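Local atomic coordinates of branched-chain amino acid aminotransferase (Thermoproteus uzoniensis, PDB entry 5CE8), a protein that uses pyridoxal 5'-phosphate to move amino groups between amino acids and 2-oxo acids, probably acting on leucine, isoleucine and valine. Residues N96-D101 / I128-F133; R59-M64 / E84-V89; F40-G45 / I74-P79. One frame throughout, in Å; residues are numbered along the deposited sequence.

Interaction 1: residues N96-D101 / I128-F133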
# COMPACT_ATOMS: atom_id res chain seq x y z
N ASN A 96 -16.32 -47.71 5.05
CA ASN A 96 -15.38 -48.16 4.02
C ASN A 96 -14.38 -49.29 4.41
O ASN A 96 -13.57 -49.71 3.60
CB ASN A 96 -14.64 -46.93 3.58
CG ASN A 96 -15.53 -46.00 2.79
OD1 ASN A 96 -15.80 -46.31 1.62
ND2 ASN A 96 -16.01 -44.90 3.41
N GLY A 97 -14.39 -49.70 5.66
CA GLY A 97 -13.42 -50.65 6.21
C GLY A 97 -11.96 -50.29 6.08
O GLY A 97 -11.11 -51.19 5.99
N PHE A 98 -11.64 -49.00 6.11
CA PHE A 98 -10.27 -48.59 5.94
C PHE A 98 -9.45 -48.97 7.15
O PHE A 98 -9.95 -48.86 8.31
CB PHE A 98 -10.18 -47.06 5.76
CG PHE A 98 -10.62 -46.58 4.42
CD1 PHE A 98 -10.15 -47.24 3.24
CD2 PHE A 98 -11.52 -45.50 4.30
CE1 PHE A 98 -10.58 -46.83 1.97
CE2 PHE A 98 -11.92 -45.09 3.03
CZ PHE A 98 -11.47 -45.75 1.88
N LYS A 99 -8.23 -49.45 6.86
CA LYS A 99 -7.22 -49.82 7.89
C LYS A 99 -5.87 -49.36 7.35
O LYS A 99 -4.94 -50.17 7.14
CB LYS A 99 -7.17 -51.33 8.18
CG LYS A 99 -8.31 -51.83 9.04
CD LYS A 99 -8.42 -53.38 9.03
CE LYS A 99 -9.78 -53.88 9.55
NZ LYS A 99 -10.24 -53.06 10.71
N GLU A 100 -5.79 -48.04 7.07
CA GLU A 100 -4.59 -47.43 6.46
C GLU A 100 -4.70 -45.89 6.57
O GLU A 100 -5.78 -45.38 6.82
CB GLU A 100 -4.52 -47.80 4.98
CG GLU A 100 -5.56 -47.05 4.10
CD GLU A 100 -5.77 -47.70 2.74
OE1 GLU A 100 -5.06 -47.41 1.78
OE2 GLU A 100 -6.67 -48.52 2.65
N ASP A 101 -3.60 -45.20 6.28
CA ASP A 101 -3.51 -43.71 6.33
C ASP A 101 -4.46 -43.12 5.29
O ASP A 101 -4.56 -43.59 4.11
CB ASP A 101 -2.10 -43.20 6.02
CG ASP A 101 -1.09 -43.56 7.05
OD1 ASP A 101 -1.50 -44.11 8.06
OD2 ASP A 101 0.14 -43.35 6.80
N ILE A 128 -18.47 -35.47 3.20
CA ILE A 128 -17.25 -35.93 3.86
C ILE A 128 -16.81 -37.20 3.22
O ILE A 128 -17.49 -38.25 3.28
CB ILE A 128 -17.35 -36.25 5.32
CG1 ILE A 128 -17.66 -35.06 6.15
CG2 ILE A 128 -16.06 -36.92 5.84
CD1 ILE A 128 -18.34 -35.39 7.47
N ALA A 129 -15.65 -37.08 2.63
CA ALA A 129 -14.95 -38.17 1.96
C ALA A 129 -13.66 -38.47 2.67
O ALA A 129 -12.94 -37.53 3.14
CB ALA A 129 -14.62 -37.77 0.56
N ALA A 130 -13.37 -39.78 2.69
CA ALA A 130 -12.18 -40.38 3.28
C ALA A 130 -11.43 -41.16 2.21
O ALA A 130 -12.00 -42.08 1.64
CB ALA A 130 -12.59 -41.30 4.40
N ILE A 131 -10.18 -40.79 1.93
CA ILE A 131 -9.46 -41.35 0.87
C ILE A 131 -8.05 -41.85 1.28
O ILE A 131 -7.33 -41.18 2.05
CB ILE A 131 -9.46 -40.33 -0.34
CG1 ILE A 131 -8.08 -39.76 -0.67
CG2 ILE A 131 -10.48 -39.20 -0.12
CD1 ILE A 131 -8.05 -38.93 -1.95
N PRO A 132 -7.60 -42.98 0.70
CA PRO A 132 -6.26 -43.40 0.97
C PRO A 132 -5.31 -42.34 0.54
O PRO A 132 -5.58 -41.66 -0.45
CB PRO A 132 -6.09 -44.62 0.10
CG PRO A 132 -7.44 -45.19 0.08
CD PRO A 132 -8.34 -44.01 -0.05
N PHE A 133 -4.23 -42.15 1.30
CA PHE A 133 -3.28 -41.00 1.04
C PHE A 133 -1.96 -41.24 1.73
O PHE A 133 -1.93 -41.47 2.94
CB PHE A 133 -3.89 -39.67 1.54
CG PHE A 133 -3.30 -38.40 0.92
CD1 PHE A 133 -3.53 -38.08 -0.42
CD2 PHE A 133 -2.59 -37.46 1.71
CE1 PHE A 133 -3.06 -36.88 -0.97
CE2 PHE A 133 -2.12 -36.27 1.16
CZ PHE A 133 -2.34 -35.97 -0.17
O HOH W 1 0.22 -41.69 4.53
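F98 leans out of the loop that follows helix 82-95 and points its ring at the end of strand 125-132. Just before it, G97 ends the helix in a Schellman motif, whose positive phi favours glycine. The first torsion of F98 puts CG anti to the carbonyl carbon and beside the backbone N (chi1 -75°), so CB directs the ring at the strand. On the way out, CB of N96 covers part of one ring face near the rim. Farther along, CE2 of F98 lies 3.3 Å from A130 O and 4.1 Å from A130 CB. At the tip, CZ approaches the same carbonyl oxygen and CD of P132, while CE1 of F98 sits 4.0 Å from P132 CG, the two side chains crossing at about a right angle. A large flat side chain suits this place because alanine leaves room for it and proline offers an apolar wall. The side chain of E100, extended beyond CG, crosses P132 obliquely, with OE1 of E100 3.4 Å from P132 CB. Beyond the proline the backbones join: F133 N donates to D101 O over 3.2 Å, with the donor standing 39° out of the carbonyl plane. This bond falls in the register of the antiparallel pair 102-109/125-132, next to the I131-Y103 pairing, where the loop diverges. One water donates both to D101 OD2 and to F133 O, while OD1 accepts from the backbone N of W50. A short acidic side chain can thus serve backbone and water together at the strand ends. The chemistry is mixed: apolar around F98 and P132, polar at D101 and F133. A130 O, buried with no hydrogen-bond partner in the model, has aromatic carbons of F98 beside it, whose slightly positive hydrogens probably offset only part of the cost.

Interaction 2: residues R59-M64 / E84-V89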
# COMPACT_ATOMS: atom_id res chain seq x y z
N ARG A 59 -6.78 -34.91 15.67
CA ARG A 59 -7.49 -33.67 16.09
C ARG A 59 -8.80 -33.40 15.39
O ARG A 59 -9.09 -32.27 14.87
CB ARG A 59 -6.59 -32.44 16.16
CG ARG A 59 -5.38 -32.68 17.00
CD ARG A 59 -4.41 -31.47 17.03
NE ARG A 59 -5.04 -30.35 17.70
CZ ARG A 59 -4.39 -29.32 18.26
NH1 ARG A 59 -3.07 -29.19 18.23
NH2 ARG A 59 -5.05 -28.44 18.94
N LEU A 60 -9.63 -34.44 15.41
CA LEU A 60 -10.92 -34.35 14.67
C LEU A 60 -11.81 -33.22 15.04
O LEU A 60 -12.23 -32.43 14.19
CB LEU A 60 -11.67 -35.64 14.89
CG LEU A 60 -13.00 -35.90 14.20
CD1 LEU A 60 -12.90 -35.53 12.72
CD2 LEU A 60 -13.44 -37.34 14.49
N ARG A 61 -12.08 -33.12 16.33
CA ARG A 61 -12.92 -32.07 16.85
C ARG A 61 -12.34 -30.69 16.65
O ARG A 61 -13.07 -29.75 16.42
CB ARG A 61 -13.22 -32.30 18.35
CG ARG A 61 -14.27 -31.39 19.00
CD ARG A 61 -15.69 -31.64 18.45
NE ARG A 61 -16.14 -33.02 18.72
CZ ARG A 61 -16.93 -33.40 19.73
NH1 ARG A 61 -17.44 -32.50 20.59
NH2 ARG A 61 -17.24 -34.69 19.86
N ASP A 62 -11.03 -30.53 16.72
CA ASP A 62 -10.47 -29.22 16.46
C ASP A 62 -10.77 -28.84 14.96
O ASP A 62 -11.01 -27.69 14.66
CB ASP A 62 -8.98 -29.19 16.74
CG ASP A 62 -8.64 -29.26 18.23
OD1 ASP A 62 -9.29 -28.67 19.08
OD2 ASP A 62 -7.64 -29.84 18.55
N HIS A 63 -10.68 -29.81 14.02
CA HIS A 63 -10.92 -29.56 12.61
C HIS A 63 -12.36 -29.23 12.34
O HIS A 63 -12.65 -28.36 11.53
CB HIS A 63 -10.44 -30.72 11.74
CG HIS A 63 -8.96 -30.67 11.49
ND1 HIS A 63 -8.42 -29.90 10.48
CD2 HIS A 63 -7.91 -31.24 12.15
CE1 HIS A 63 -7.10 -30.05 10.47
NE2 HIS A 63 -6.76 -30.82 11.49
N MET A 64 -13.26 -30.02 12.93
CA MET A 64 -14.64 -29.68 12.81
C MET A 64 -15.03 -28.37 13.49
O MET A 64 -15.86 -27.64 12.93
CB MET A 64 -15.52 -30.81 13.25
CG MET A 64 -15.33 -32.10 12.33
SD MET A 64 -15.49 -31.68 10.59
CE MET A 64 -15.44 -33.34 9.91
N GLU A 84 -21.58 -33.77 15.77
CA GLU A 84 -22.18 -34.46 14.66
C GLU A 84 -21.21 -34.77 13.50
O GLU A 84 -21.18 -35.91 12.88
CB GLU A 84 -23.35 -33.62 14.16
CG GLU A 84 -24.58 -33.81 15.07
CD GLU A 84 -25.76 -32.89 14.74
OE1 GLU A 84 -26.90 -33.27 15.04
OE2 GLU A 84 -25.58 -31.80 14.19
N LEU A 85 -20.47 -33.74 13.11
CA LEU A 85 -19.57 -33.94 11.98
C LEU A 85 -18.48 -34.87 12.36
O LEU A 85 -18.07 -35.73 11.53
CB LEU A 85 -19.01 -32.58 11.50
CG LEU A 85 -20.11 -31.68 10.96
CD1 LEU A 85 -19.56 -30.27 10.83
CD2 LEU A 85 -20.72 -32.21 9.67
N SER A 86 -17.96 -34.74 13.57
CA SER A 86 -16.95 -35.68 14.10
C SER A 86 -17.41 -37.16 14.00
O SER A 86 -16.68 -38.10 13.47
CB SER A 86 -16.49 -35.25 15.54
OG SER A 86 -15.85 -33.93 15.54
N LYS A 87 -18.63 -37.41 14.51
CA LYS A 87 -19.23 -38.80 14.39
C LYS A 87 -19.41 -39.28 12.97
O LYS A 87 -19.13 -40.47 12.67
CB LYS A 87 -20.54 -38.93 15.16
N ALA A 88 -19.84 -38.36 12.09
CA ALA A 88 -20.02 -38.62 10.68
C ALA A 88 -18.73 -39.02 10.02
O ALA A 88 -18.72 -39.92 9.21
CB ALA A 88 -20.58 -37.41 9.93
N VAL A 89 -17.63 -38.39 10.38
CA VAL A 89 -16.34 -38.92 9.92
C VAL A 89 -16.07 -40.36 10.29
O VAL A 89 -15.61 -41.17 9.46
CB VAL A 89 -15.14 -38.11 10.47
CG1 VAL A 89 -13.87 -38.85 10.23
CG2 VAL A 89 -15.05 -36.72 9.84
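Two helices of the small N-terminal domain of a fold-type IV transaminase, 60-74 and 82-95, cross here with their short segments at 125° and their axes 9.2 Å apart, so they run obliquely antiparallel. The packing backs the helix that carries cofactor-binding H63. S86 sits at the crossing, and its small side chain lets the backbones approach, R61 and S86 being the nearest CA pair. L60, with CG anti to the backbone N (chi1 -177°), spreads its branches over this site: CD2 of L60 rests 3.5 Å from S86 O, and CD1 meets V89 CG2 tip to tip. R61 bends at chi2 and chi3 to bring NE back to S86 OG, a weak hydrogen bond of 3.3 Å. The stronger partners lie outside: R61 NH2 forms a salt bridge to E83, and S86 OG bonds to A82 O in its own helix. On the side of helix 60-74 turned from the contact, R59 at the N-cap position grips D62 OD2 side-on with NE and NH2, and its NH2 also pairs with E226. M64, unbranched and bent at chi2 (-52°), reaches both L85 and V89: its SD lies 3.7 Å from L85 CB, and its terminal CE presses unusually tightly against V89 CG2, at 3.4 Å.

Interaction 3: residues F40-G45 / I74-P79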
# COMPACT_ATOMS: atom_id res chain seq x y z
N PHE A 40 -18.13 -19.89 -2.78
CA PHE A 40 -18.73 -19.74 -1.51
C PHE A 40 -18.98 -21.10 -0.82
O PHE A 40 -20.08 -21.76 -0.97
CB PHE A 40 -20.03 -19.02 -1.67
CG PHE A 40 -20.59 -18.55 -0.36
CD1 PHE A 40 -20.04 -17.46 0.27
CD2 PHE A 40 -21.71 -19.14 0.21
CE1 PHE A 40 -20.58 -16.98 1.47
CE2 PHE A 40 -22.22 -18.70 1.48
CZ PHE A 40 -21.64 -17.62 2.11
N GLY A 41 -17.91 -21.54 -0.14
CA GLY A 41 -17.85 -22.82 0.54
C GLY A 41 -16.80 -22.71 1.62
O GLY A 41 -16.02 -21.70 1.67
N VAL A 42 -16.78 -23.69 2.48
CA VAL A 42 -15.62 -23.97 3.33
C VAL A 42 -15.23 -25.44 3.26
O VAL A 42 -16.08 -26.33 2.96
CB VAL A 42 -15.86 -23.52 4.76
CG1 VAL A 42 -16.19 -22.07 4.75
CG2 VAL A 42 -16.97 -24.26 5.44
N PHE A 43 -13.99 -25.73 3.66
CA PHE A 43 -13.55 -27.11 3.70
C PHE A 43 -12.58 -27.30 4.86
O PHE A 43 -12.23 -26.33 5.58
CB PHE A 43 -12.93 -27.57 2.38
CG PHE A 43 -11.70 -26.81 1.98
CD1 PHE A 43 -11.80 -25.55 1.38
CD2 PHE A 43 -10.46 -27.35 2.20
CE1 PHE A 43 -10.62 -24.83 1.09
CE2 PHE A 43 -9.27 -26.71 1.81
CZ PHE A 43 -9.36 -25.46 1.28
N GLU A 44 -12.17 -28.55 5.01
CA GLU A 44 -11.15 -29.00 5.97
C GLU A 44 -10.27 -30.09 5.40
O GLU A 44 -10.54 -30.69 4.34
CB GLU A 44 -11.78 -29.54 7.23
CG GLU A 44 -12.07 -28.49 8.29
CD GLU A 44 -10.82 -27.76 8.77
OE1 GLU A 44 -10.93 -26.57 9.09
OE2 GLU A 44 -9.76 -28.41 8.74
N GLY A 45 -9.21 -30.41 6.14
CA GLY A 45 -8.30 -31.49 5.75
C GLY A 45 -7.98 -32.17 7.05
O GLY A 45 -7.68 -31.47 8.03
N ILE A 74 -17.63 -16.57 6.91
CA ILE A 74 -18.08 -16.24 5.52
C ILE A 74 -19.59 -16.02 5.45
O ILE A 74 -20.05 -15.58 4.44
CB ILE A 74 -17.57 -17.25 4.41
CG1 ILE A 74 -18.21 -18.67 4.43
CG2 ILE A 74 -16.06 -17.27 4.40
CD1 ILE A 74 -18.20 -19.37 3.08
N GLY A 75 -20.33 -16.41 6.51
CA GLY A 75 -21.82 -16.28 6.56
C GLY A 75 -22.47 -17.51 5.89
O GLY A 75 -23.55 -17.43 5.29
N LEU A 76 -21.79 -18.65 5.95
CA LEU A 76 -22.39 -19.89 5.44
C LEU A 76 -23.09 -20.63 6.61
O LEU A 76 -22.56 -20.66 7.72
CB LEU A 76 -21.21 -20.70 4.91
CG LEU A 76 -21.59 -22.03 4.34
CD1 LEU A 76 -22.51 -21.82 3.13
CD2 LEU A 76 -20.37 -22.78 4.00
N ASP A 77 -24.32 -21.15 6.44
CA ASP A 77 -25.09 -21.65 7.56
C ASP A 77 -24.91 -23.17 7.51
O ASP A 77 -25.45 -23.85 6.63
CB ASP A 77 -26.55 -21.18 7.45
CG ASP A 77 -27.51 -21.87 8.44
OD1 ASP A 77 -27.11 -22.38 9.49
OD2 ASP A 77 -28.71 -21.90 8.13
N VAL A 78 -24.13 -23.70 8.45
CA VAL A 78 -23.85 -25.15 8.50
C VAL A 78 -24.77 -25.77 9.55
O VAL A 78 -24.61 -25.54 10.72
CB VAL A 78 -22.38 -25.41 8.78
CG1 VAL A 78 -22.11 -26.90 8.93
CG2 VAL A 78 -21.54 -24.85 7.64
N PRO A 79 -25.75 -26.60 9.13
CA PRO A 79 -26.71 -27.05 10.13
C PRO A 79 -26.29 -28.26 10.94
O PRO A 79 -27.10 -29.09 11.25
CB PRO A 79 -27.95 -27.37 9.26
CG PRO A 79 -27.38 -27.80 7.95
CD PRO A 79 -26.13 -26.99 7.77
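The ring of F40 is wedged among three successive residues, I74, G75 and L76. Over one face comes the delta methyl of I74, CD1, 3.9 Å from the ring centroid and only 18° off the normal, a CH-pi contact. At the rim, CE1 of F40 lies 3.3 Å from I74 O, and G75 O approaches CZ near the ring plane. CD1 of L76 closes in obliquely on CE2 of F40, at 3.5 Å. V42, two residues along, presents both methyls to the same pair: CG1 of V42 meets I74 CD1 at 3.8 Å, and CG2 meets L76 CD2 at 4.0 Å. A branched residue suits this spot, since one methyl serves each neighbour. I74 CD1 also reaches the carbonyl oxygen of G41. The contact joins the start of strand 41-50, in the antiparallel sheet of the N-terminal domain, to the turn that ends helix 60-74. There G75 leaves the helix with a phi of 86°, a conformation that favours glycine. The crowded first torsion of I74 (chi1 70°) sends CG1 and CD1 toward the strand, whereas L76 keeps CG anti to the backbone N. Farther out, S35 OG bonds to F40 O, and V42 is held by backbone pairing with A108. I171 of the second subunit packs on F40.

How the interactions relate
Interactions 2 and 3 interleave along the chain and interaction 1 follows; interaction 2 touches both of the others. Its helix 82-95 packs on strand 125-132 of interaction 1, with A88 CB 3.9 Å from I128 CD1. Toward interaction 3, H63 ND1 lies 2.7 Å from E44 OE2, a probable hydrogen bond, while E44 OE1 forms a salt bridge to R66. H63 and R66 are both cofactor-binding residues, so E44 ties strand 41-50 to the pyridoxal 5'-phosphate site and may raise the basicity of H63. Interactions 1 and 3, with centres 22 Å apart, do not touch but reach the same sheet; the side chains of F133 and V42 are each about 10 Å from the cofactor, which H63 touches.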